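Local structure of putative polysaccharide binding proteins (DUF1812) (Bacteroides thetaiotaomicron VPI-5482, 3GF8) at residues 282-286 and 287-291; 163-167 and 168-172; 239-242 and 243-247. The protein is of unknown function but, as a lipoprotein of the FimB/Mfa2 family with a fold shared by fimbrial components, probably takes part in fimbrial assembly at the outer membrane. All blocks are in the same frame, centred on the assembly; numbering follows the deposited sequence.

Contact 1. Residues 282-286 and 287-291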
loop_
_atom_site.group_PDB
_atom_site.type_symbol
_atom_site.label_atom_id
_atom_site.label_comp_id
_atom_site.label_asym_id
_atom_site.label_seq_id
_atom_site.Cartn_x
_atom_site.Cartn_y
_atom_site.Cartn_z
ATOM N N ILE A 282 -5.295 21.565 -5.618
ATOM C CA ILE A 282 -5.031 20.657 -4.529
ATOM C C ILE A 282 -3.672 20.935 -3.894
ATOM O O ILE A 282 -2.766 21.509 -4.504
ATOM C CB ILE A 282 -5.116 19.165 -4.979
ATOM C CG1 ILE A 282 -3.946 18.794 -5.892
ATOM C CG2 ILE A 282 -6.436 18.932 -5.667
ATOM C CD1 ILE A 282 -4.121 17.495 -6.615
ATOM N N VAL A 283 -3.512 20.493 -2.660
ATOM C CA VAL A 283 -2.237 20.549 -2.031
ATOM C C VAL A 283 -1.973 19.132 -1.608
ATOM O O VAL A 283 -2.768 18.549 -0.862
ATOM C CB VAL A 283 -2.244 21.497 -0.882
ATOM C CG1 VAL A 283 -0.839 21.501 -0.120
ATOM C CG2 VAL A 283 -2.555 22.851 -1.383
ATOM N N VAL A 284 -0.892 18.563 -2.135
ATOM C CA VAL A 284 -0.469 17.203 -1.796
ATOM C C VAL A 284 0.816 17.304 -1.020
ATOM O O VAL A 284 1.823 17.753 -1.540
ATOM C CB VAL A 284 -0.268 16.350 -3.038
ATOM C CG1 VAL A 284 0.111 14.880 -2.658
ATOM C CG2 VAL A 284 -1.516 16.415 -3.905
ATOM N N ASN A 285 0.766 16.917 0.242
ATOM C CA ASN A 285 1.933 17.001 1.126
ATOM C C ASN A 285 2.683 18.338 0.954
ATOM O O ASN A 285 3.892 18.377 0.776
ATOM C CB ASN A 285 2.851 15.794 0.885
ATOM C CG ASN A 285 2.198 14.459 1.256
ATOM O OD1 ASN A 285 1.275 14.437 2.055
ATOM N ND2 ASN A 285 2.681 13.334 0.665
ATOM N N GLY A 286 1.952 19.440 1.009
ATOM C CA GLY A 286 2.576 20.747 0.968
ATOM C C GLY A 286 2.728 21.352 -0.415
ATOM O O GLY A 286 2.905 22.571 -0.518
ATOM N N TRP A 287 2.637 20.529 -1.469
ATOM C CA TRP A 287 2.805 21.017 -2.837
ATOM C C TRP A 287 1.494 21.431 -3.431
ATOM O O TRP A 287 0.604 20.606 -3.534
ATOM C CB TRP A 287 3.424 19.956 -3.735
ATOM C CG TRP A 287 4.792 19.580 -3.295
ATOM C CD1 TRP A 287 5.124 18.686 -2.314
ATOM C CD2 TRP A 287 6.032 20.124 -3.785
ATOM N NE1 TRP A 287 6.506 18.615 -2.187
ATOM C CE2 TRP A 287 7.080 19.485 -3.079
ATOM C CE3 TRP A 287 6.354 21.095 -4.743
ATOM C CZ2 TRP A 287 8.426 19.799 -3.292
ATOM C CZ3 TRP A 287 7.686 21.388 -4.971
ATOM C CH2 TRP A 287 8.716 20.727 -4.243
ATOM N N VAL A 288 1.416 22.697 -3.851
ATOM C CA VAL A 288 0.240 23.262 -4.466
ATOM C C VAL A 288 0.215 22.940 -5.959
ATOM O O VAL A 288 1.228 23.094 -6.590
ATOM C CB VAL A 288 0.250 24.778 -4.289
ATOM C CG1 VAL A 288 -1.017 25.366 -4.837
ATOM C CG2 VAL A 288 0.477 25.147 -2.793
ATOM N N HIS A 289 -0.916 22.441 -6.476
ATOM C CA HIS A 289 -1.158 22.171 -7.910
ATOM C C HIS A 289 -2.537 22.670 -8.390
ATOM O O HIS A 289 -3.582 22.257 -7.857
ATOM C CB HIS A 289 -1.066 20.674 -8.185
ATOM C CG HIS A 289 0.216 20.061 -7.721
ATOM N ND1 HIS A 289 1.420 20.280 -8.357
ATOM C CD2 HIS A 289 0.483 19.231 -6.685
ATOM C CE1 HIS A 289 2.371 19.614 -7.728
ATOM N NE2 HIS A 289 1.830 18.973 -6.706
ATOM N N ARG A 290 -2.532 23.582 -9.368
ATOM C CA ARG A 290 -3.740 24.018 -10.079
ATOM C C ARG A 290 -4.330 22.835 -10.865
ATOM O O ARG A 290 -3.600 22.052 -11.457
ATOM C CB ARG A 290 -3.405 25.134 -11.066
ATOM C CG ARG A 290 -4.622 25.791 -11.784
ATOM C CD ARG A 290 -5.328 26.752 -10.821
ATOM N NE ARG A 290 -6.340 27.638 -11.421
ATOM C CZ ARG A 290 -7.571 27.277 -11.793
ATOM N NH1 ARG A 290 -7.968 26.012 -11.651
ATOM N NH2 ARG A 290 -8.409 28.193 -12.317
ATOM N N ILE A 291 -5.645 22.665 -10.828
ATOM C CA ILE A 291 -6.246 21.602 -11.610
ATOM C C ILE A 291 -6.781 22.275 -12.842
ATOM O O ILE A 291 -7.503 23.255 -12.751
ATOM C CB ILE A 291 -7.332 20.850 -10.872
ATOM C CG1 ILE A 291 -6.761 20.237 -9.591
ATOM C CG2 ILE A 291 -7.913 19.758 -11.796
ATOM C CD1 ILE A 291 -5.916 18.965 -9.835
HETATM O O HOH W 1 6.581 16.784 0.103
#
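Ile-282 faces His-289 and Val-284 faces Trp-287 as antiparallel hydrogen-bonded pairs, the strands 282-284 and 287-290 running at 148° to each other with their axes 4.6 Å apart at closest approach. In each pair both N atoms donate to the partner's O, all four N to O distances being 2.9 Å. In the bond nearest the turn, N of Trp-287 stands 55° out of the carbonyl plane of Val-284, although the N-H still points nearly straight at the oxygen. Between the two pairs, Val-283 and Val-288 form the non-hydrogen-bonded pair, and CA of Val-283 makes a C-H...O contact of 3.2 Å with Trp-287 O. Here the side chains meet through one methyl each, Val-283 CG2 to Val-288 CG2 at 4.1 Å.

The other face carries Ile-282, Val-284, Trp-287 and His-289. Ile-282 holds CG1 between its backbone N and carbonyl carbon (chi1 70°), and CD1 at the end of that branch meets Ile-291 CD1 at 4.0 Å. Val-284 presents CG2 to the edge of the His-289 imidazole, near the ring plane. The indole of Trp-287 lies beside the turn, its CD1 3.3 Å from Asn-285 O and its edge set in plane against Val-284 O. A water accepts from Trp-287 NE1 at 2.9 Å and donates to Asn-285 O. The Asn-285 amide turns away from residues 287-291, OD1 accepting from His-268 N of strand 266-273 and ND2 donating to Glu-251 OE2 and Asn-266 O.

The type I' turn from Val-284 to Trp-287, with positive phi at both Asn-285 and Gly-286, makes this a tight two-residue beta hairpin. Its strands are held by straight backbone bonds, and its polar tip is tied by water and neighbouring residues, which probably limits movement of the turn.

Contact 2. Residues 163-167 and 168-172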
loop_
_atom_site.group_PDB
_atom_site.type_symbol
_atom_site.label_atom_id
_atom_site.label_comp_id
_atom_site.label_asym_id
_atom_site.label_seq_id
_atom_site.Cartn_x
_atom_site.Cartn_y
_atom_site.Cartn_z
ATOM N N TRP A 163 -17.998 30.254 1.108
ATOM C CA TRP A 163 -18.996 29.340 1.576
ATOM C C TRP A 163 -18.238 28.335 2.416
ATOM O O TRP A 163 -17.065 28.120 2.181
ATOM C CB TRP A 163 -19.705 28.681 0.391
ATOM C CG TRP A 163 -18.821 27.875 -0.522
ATOM C CD1 TRP A 163 -17.994 28.355 -1.495
ATOM C CD2 TRP A 163 -18.699 26.444 -0.560
ATOM N NE1 TRP A 163 -17.357 27.305 -2.137
ATOM C CE2 TRP A 163 -17.776 26.126 -1.584
ATOM C CE3 TRP A 163 -19.290 25.406 0.158
ATOM C CZ2 TRP A 163 -17.408 24.811 -1.891
ATOM C CZ3 TRP A 163 -18.935 24.100 -0.155
ATOM C CH2 TRP A 163 -18.003 23.815 -1.184
ATOM N N THR A 164 -18.886 27.758 3.417
ATOM C CA THR A 164 -18.239 26.770 4.265
ATOM C C THR A 164 -18.659 25.417 3.791
ATOM O O THR A 164 -19.845 25.061 3.829
ATOM C CB THR A 164 -18.634 26.853 5.756
ATOM O OG1 THR A 164 -18.487 28.200 6.213
ATOM C CG2 THR A 164 -17.749 25.875 6.619
ATOM N N LEU A 165 -17.680 24.662 3.327
ATOM C CA LEU A 165 -17.880 23.258 3.095
ATOM C C LEU A 165 -17.937 22.608 4.472
ATOM O O LEU A 165 -17.002 22.739 5.240
ATOM C CB LEU A 165 -16.723 22.711 2.257
ATOM C CG LEU A 165 -16.958 21.340 1.642
ATOM C CD1 LEU A 165 -15.855 21.101 0.611
ATOM C CD2 LEU A 165 -17.045 20.231 2.728
ATOM N N ASP A 166 -19.045 21.946 4.793
ATOM C CA ASP A 166 -19.129 21.150 6.015
ATOM C C ASP A 166 -18.968 19.658 5.725
ATOM O O ASP A 166 -19.841 19.026 5.125
ATOM C CB ASP A 166 -20.447 21.362 6.716
ATOM C CG ASP A 166 -20.691 20.334 7.792
ATOM O OD1 ASP A 166 -20.633 19.113 7.496
ATOM O OD2 ASP A 166 -20.942 20.742 8.938
HETATM N N MSE A 167 -17.874 19.095 6.242
HETATM C CA MSE A 167 -17.473 17.701 5.990
HETATM C C MSE A 167 -18.362 16.602 6.580
HETATM O O MSE A 167 -18.290 15.466 6.146
HETATM C CB MSE A 167 -15.987 17.471 6.394
HETATM C CG MSE A 167 -15.017 18.133 5.439
HETATM SE SE MSE A 167 -13.161 17.701 5.791
HETATM C CE MSE A 167 -13.325 15.700 5.705
ATOM N N ASN A 168 -19.247 16.890 7.503
ATOM C CA ASN A 168 -20.148 15.779 7.886
ATOM C C ASN A 168 -21.402 15.658 7.017
ATOM O O ASN A 168 -22.199 14.746 7.228
ATOM C CB ASN A 168 -20.491 15.760 9.384
ATOM C CG ASN A 168 -20.296 17.097 10.035
ATOM O OD1 ASN A 168 -19.288 17.326 10.764
ATOM N ND2 ASN A 168 -21.236 18.019 9.755
ATOM N N ASP A 169 -21.562 16.522 6.009
ATOM C CA ASP A 169 -22.711 16.360 5.096
ATOM C C ASP A 169 -22.576 15.163 4.115
ATOM O O ASP A 169 -23.569 14.698 3.542
ATOM C CB ASP A 169 -22.978 17.678 4.362
ATOM C CG ASP A 169 -23.379 18.829 5.318
ATOM O OD1 ASP A 169 -23.789 18.574 6.468
ATOM O OD2 ASP A 169 -23.275 20.004 4.913
ATOM N N TYR A 170 -21.357 14.626 3.975
ATOM C CA TYR A 170 -21.053 13.659 2.909
ATOM C C TYR A 170 -20.477 12.333 3.378
ATOM O O TYR A 170 -19.876 12.260 4.433
ATOM C CB TYR A 170 -20.057 14.319 1.970
ATOM C CG TYR A 170 -20.558 15.654 1.585
ATOM C CD1 TYR A 170 -21.480 15.780 0.557
ATOM C CD2 TYR A 170 -20.179 16.797 2.291
ATOM C CE1 TYR A 170 -21.989 17.002 0.215
ATOM C CE2 TYR A 170 -20.665 18.018 1.943
ATOM C CZ TYR A 170 -21.590 18.111 0.902
ATOM O OH TYR A 170 -22.115 19.320 0.533
ATOM N N ASP A 171 -20.656 11.308 2.565
ATOM C CA ASP A 171 -19.859 10.099 2.641
ATOM C C ASP A 171 -18.686 10.110 1.642
ATOM O O ASP A 171 -18.757 10.751 0.573
ATOM C CB ASP A 171 -20.712 8.891 2.324
ATOM C CG ASP A 171 -21.784 8.649 3.353
ATOM O OD1 ASP A 171 -21.609 9.072 4.540
ATOM O OD2 ASP A 171 -22.805 8.039 2.939
ATOM N N TYR A 172 -17.653 9.342 1.986
ATOM C CA TYR A 172 -16.362 9.355 1.315
ATOM C C TYR A 172 -15.948 7.951 1.005
ATOM O O TYR A 172 -15.959 7.091 1.903
ATOM C CB TYR A 172 -15.317 9.944 2.229
ATOM C CG TYR A 172 -15.705 11.273 2.778
ATOM C CD1 TYR A 172 -16.543 11.371 3.893
ATOM C CD2 TYR A 172 -15.281 12.442 2.158
ATOM C CE1 TYR A 172 -16.925 12.622 4.390
ATOM C CE2 TYR A 172 -15.600 13.658 2.663
ATOM C CZ TYR A 172 -16.464 13.745 3.769
ATOM O OH TYR A 172 -16.813 14.984 4.249
#
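Tyr-172 takes Met-167 O at the edge of its ring, in the ring plane, and its OH donates to that oxygen over a very short 2.5 Å. The ring of Tyr-170 likewise has Asp-166 O at its edge, 3.4 Å from CE2, with Met-167 O near the plane too. Over one face of Tyr-170 sits CB of Asp-169, 3.3 Å above the plane and displaced toward the rim; the ring also makes an edge-to-face stack with Trp-277. The Asp-166 carboxylate and the Asn-168 amide have planes 70° apart.

Met-167, a selenomethionine, crosses Tyr-172 at about a right angle. Its chain bends at chi3, bringing CE to 4.2 Å from Tyr-172 CZ, while Phe-156 and Val-210 pack on the same buried side chain.

The Asp-166 side chain folds back over the turn. With CG anti to the backbone N (chi1 167°), its OD1 takes weak bonds from Asn-168 N at 2.6 Å and Asp-169 N at 3.1 Å. Asp-169 N has a straighter bond to Asp-166 O (3.2 Å, 164° at the hydrogen), though from above the carbonyl plane. The carboxylates of Asp-166 and Asp-169 come within 3.4 Å, OD1 to OD1, like charges that may raise the pKa of one, an effect the weak N-H bonds would partly offset. Gln-202 NE2 donates to Asn-168 OD1 and its OE1 accepts from Met-167 N.

Backbone angles of Met-167 and Asn-168, with the bond from Asp-169 N to Asp-166 O, define a type I beta turn, and the weak bond from Asn-168 N to OD1 is consistent with an Asx turn starting at Asp-166. This turn leads the loop after strand 139-158 into strand 170-176, the middle strand of a five-stranded mixed sheet.

Contact 3. Residues 239-242 and 243-247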
loop_
_atom_site.group_PDB
_atom_site.type_symbol
_atom_site.label_atom_id
_atom_site.label_comp_id
_atom_site.label_asym_id
_atom_site.label_seq_id
_atom_site.Cartn_x
_atom_site.Cartn_y
_atom_site.Cartn_z
ATOM N N ILE A 239 -13.550 11.849 -8.789
ATOM C CA ILE A 239 -12.317 12.108 -9.513
ATOM C C ILE A 239 -11.419 10.885 -9.568
ATOM O O ILE A 239 -11.610 9.875 -8.850
ATOM C CB ILE A 239 -11.575 13.392 -9.008
ATOM C CG1 ILE A 239 -11.183 13.325 -7.522
ATOM C CG2 ILE A 239 -12.479 14.603 -9.183
ATOM C CD1 ILE A 239 -9.856 12.704 -7.238
ATOM N N ASN A 240 -10.460 10.956 -10.479
ATOM C CA ASN A 240 -9.518 9.877 -10.684
ATOM C C ASN A 240 -8.310 10.270 -9.878
ATOM O O ASN A 240 -7.533 11.156 -10.248
ATOM C CB ASN A 240 -9.226 9.710 -12.176
ATOM C CG ASN A 240 -8.161 8.681 -12.456
ATOM O OD1 ASN A 240 -7.403 8.292 -11.577
ATOM N ND2 ASN A 240 -8.085 8.244 -13.702
ATOM N N LEU A 241 -8.202 9.646 -8.713
ATOM C CA LEU A 241 -7.170 9.953 -7.783
ATOM C C LEU A 241 -5.800 9.641 -8.384
ATOM O O LEU A 241 -4.825 10.366 -8.150
ATOM C CB LEU A 241 -7.397 9.119 -6.513
ATOM C CG LEU A 241 -6.455 9.378 -5.350
ATOM C CD1 LEU A 241 -6.589 10.812 -4.911
ATOM C CD2 LEU A 241 -6.734 8.389 -4.184
ATOM N N ILE A 242 -5.697 8.543 -9.128
ATOM C CA ILE A 242 -4.399 8.214 -9.710
ATOM C C ILE A 242 -3.971 9.346 -10.640
ATOM O O ILE A 242 -2.814 9.758 -10.671
ATOM C CB ILE A 242 -4.418 6.936 -10.537
ATOM C CG1 ILE A 242 -4.837 5.724 -9.682
ATOM C CG2 ILE A 242 -3.019 6.753 -11.210
ATOM C CD1 ILE A 242 -3.989 5.469 -8.393
ATOM N N ASP A 243 -4.928 9.834 -11.420
ATOM C CA ASP A 243 -4.659 10.914 -12.349
ATOM C C ASP A 243 -4.281 12.232 -11.675
ATOM O O ASP A 243 -3.398 12.951 -12.133
ATOM C CB ASP A 243 -5.866 11.146 -13.220
ATOM C CG ASP A 243 -5.480 11.488 -14.562
ATOM O OD1 ASP A 243 -4.990 10.566 -15.235
ATOM O OD2 ASP A 243 -5.611 12.676 -14.927
ATOM N N TYR A 244 -4.965 12.548 -10.591
ATOM C CA TYR A 244 -4.610 13.724 -9.801
ATOM C C TYR A 244 -3.209 13.587 -9.224
ATOM O O TYR A 244 -2.471 14.559 -9.174
ATOM C CB TYR A 244 -5.649 13.972 -8.699
ATOM C CG TYR A 244 -6.871 14.759 -9.171
ATOM C CD1 TYR A 244 -7.521 14.437 -10.348
ATOM C CD2 TYR A 244 -7.363 15.814 -8.427
ATOM C CE1 TYR A 244 -8.603 15.123 -10.754
ATOM C CE2 TYR A 244 -8.455 16.532 -8.845
ATOM C CZ TYR A 244 -9.064 16.187 -9.996
ATOM O OH TYR A 244 -10.153 16.888 -10.404
ATOM N N LEU A 245 -2.832 12.383 -8.791
ATOM C CA LEU A 245 -1.485 12.197 -8.267
ATOM C C LEU A 245 -0.459 12.193 -9.412
ATOM O O LEU A 245 0.633 12.715 -9.249
ATOM C CB LEU A 245 -1.389 10.927 -7.409
ATOM C CG LEU A 245 -2.123 11.012 -6.059
ATOM C CD1 LEU A 245 -2.175 9.671 -5.435
ATOM C CD2 LEU A 245 -1.481 11.985 -5.126
ATOM N N ALA A 246 -0.821 11.631 -10.569
ATOM C CA ALA A 246 0.091 11.607 -11.719
ATOM C C ALA A 246 0.402 13.023 -12.208
ATOM O O ALA A 246 1.535 13.284 -12.568
ATOM C CB ALA A 246 -0.464 10.702 -12.889
HETATM N N MSE A 247 -0.581 13.931 -12.203
HETATM C CA MSE A 247 -0.425 15.340 -12.601
HETATM C C MSE A 247 0.611 16.034 -11.682
HETATM O O MSE A 247 1.101 17.095 -11.986
HETATM C CB MSE A 247 -1.785 16.128 -12.517
HETATM C CG MSE A 247 -2.995 15.757 -13.522
HETATM SE SE MSE A 247 -4.845 16.563 -13.081
HETATM C CE MSE A 247 -6.038 15.068 -13.475
#
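Ile-239 brings CD1 over the ring of Tyr-244 through two turned torsions: chi1 (60°) sets CG1 in the cleft between N and C of the main chain, and chi2 (88°) folds the terminal methyl across. CD1 ends 4.1 Å from the Tyr-244 ring centroid, almost on the ring normal, a CH-pi contact, while CG2 reaches Tyr-244 OH at 3.5 Å. The hydroxyl donates to Gln-296 O at the C-terminus.

Asn-240 swings CG opposite its own N, and OD1 then accepts from Asp-243 N at 2.9 Å. This is an N-cap: strand 235-240 passes straight into helix 241-246, and the asparagine occupies the junction. The donor stands well above the amide plane of Asn-240, 67° out, although the N-H itself points straight at OD1. Asn-240 O accepts from Tyr-244 N at 2.9 Å, the donor in the carbonyl plane, so both oxygens of one residue bind the first turn. Leu-245 N to Leu-241 O (2.9 Å) and Ala-246 N to Ile-242 O (2.7 Å) continue the i to i+4 ladder, and Leu-245 CD1 lies 4.3 Å from Leu-241 CG.

Contacts 1 and 3 pack directly against each other: Tyr-244 of contact 3 meets Ile-282 and Ile-291 of contact 1, with Ile-291 CD1 to Tyr-244 CE2 at 3.7 Å, and Leu-245 lies on Val-284. Helix 241-246 thus covers the face of hairpin 279-290 that carries Ile-282 and Val-284. Contact 3 is the buried one, a capped helix start and a tyrosine ring packed on aliphatic side chains; contact 1 exposes Trp-287 and Val-288, contact 2 the polar Asn-168 and Asp-169. Contact 2 touches neither, its nearest atoms about 12 Å from contact 1 and about 11 Å from contact 3, yet its strand 170-176 shares a mixed sheet with strand 235-240 of contact 3.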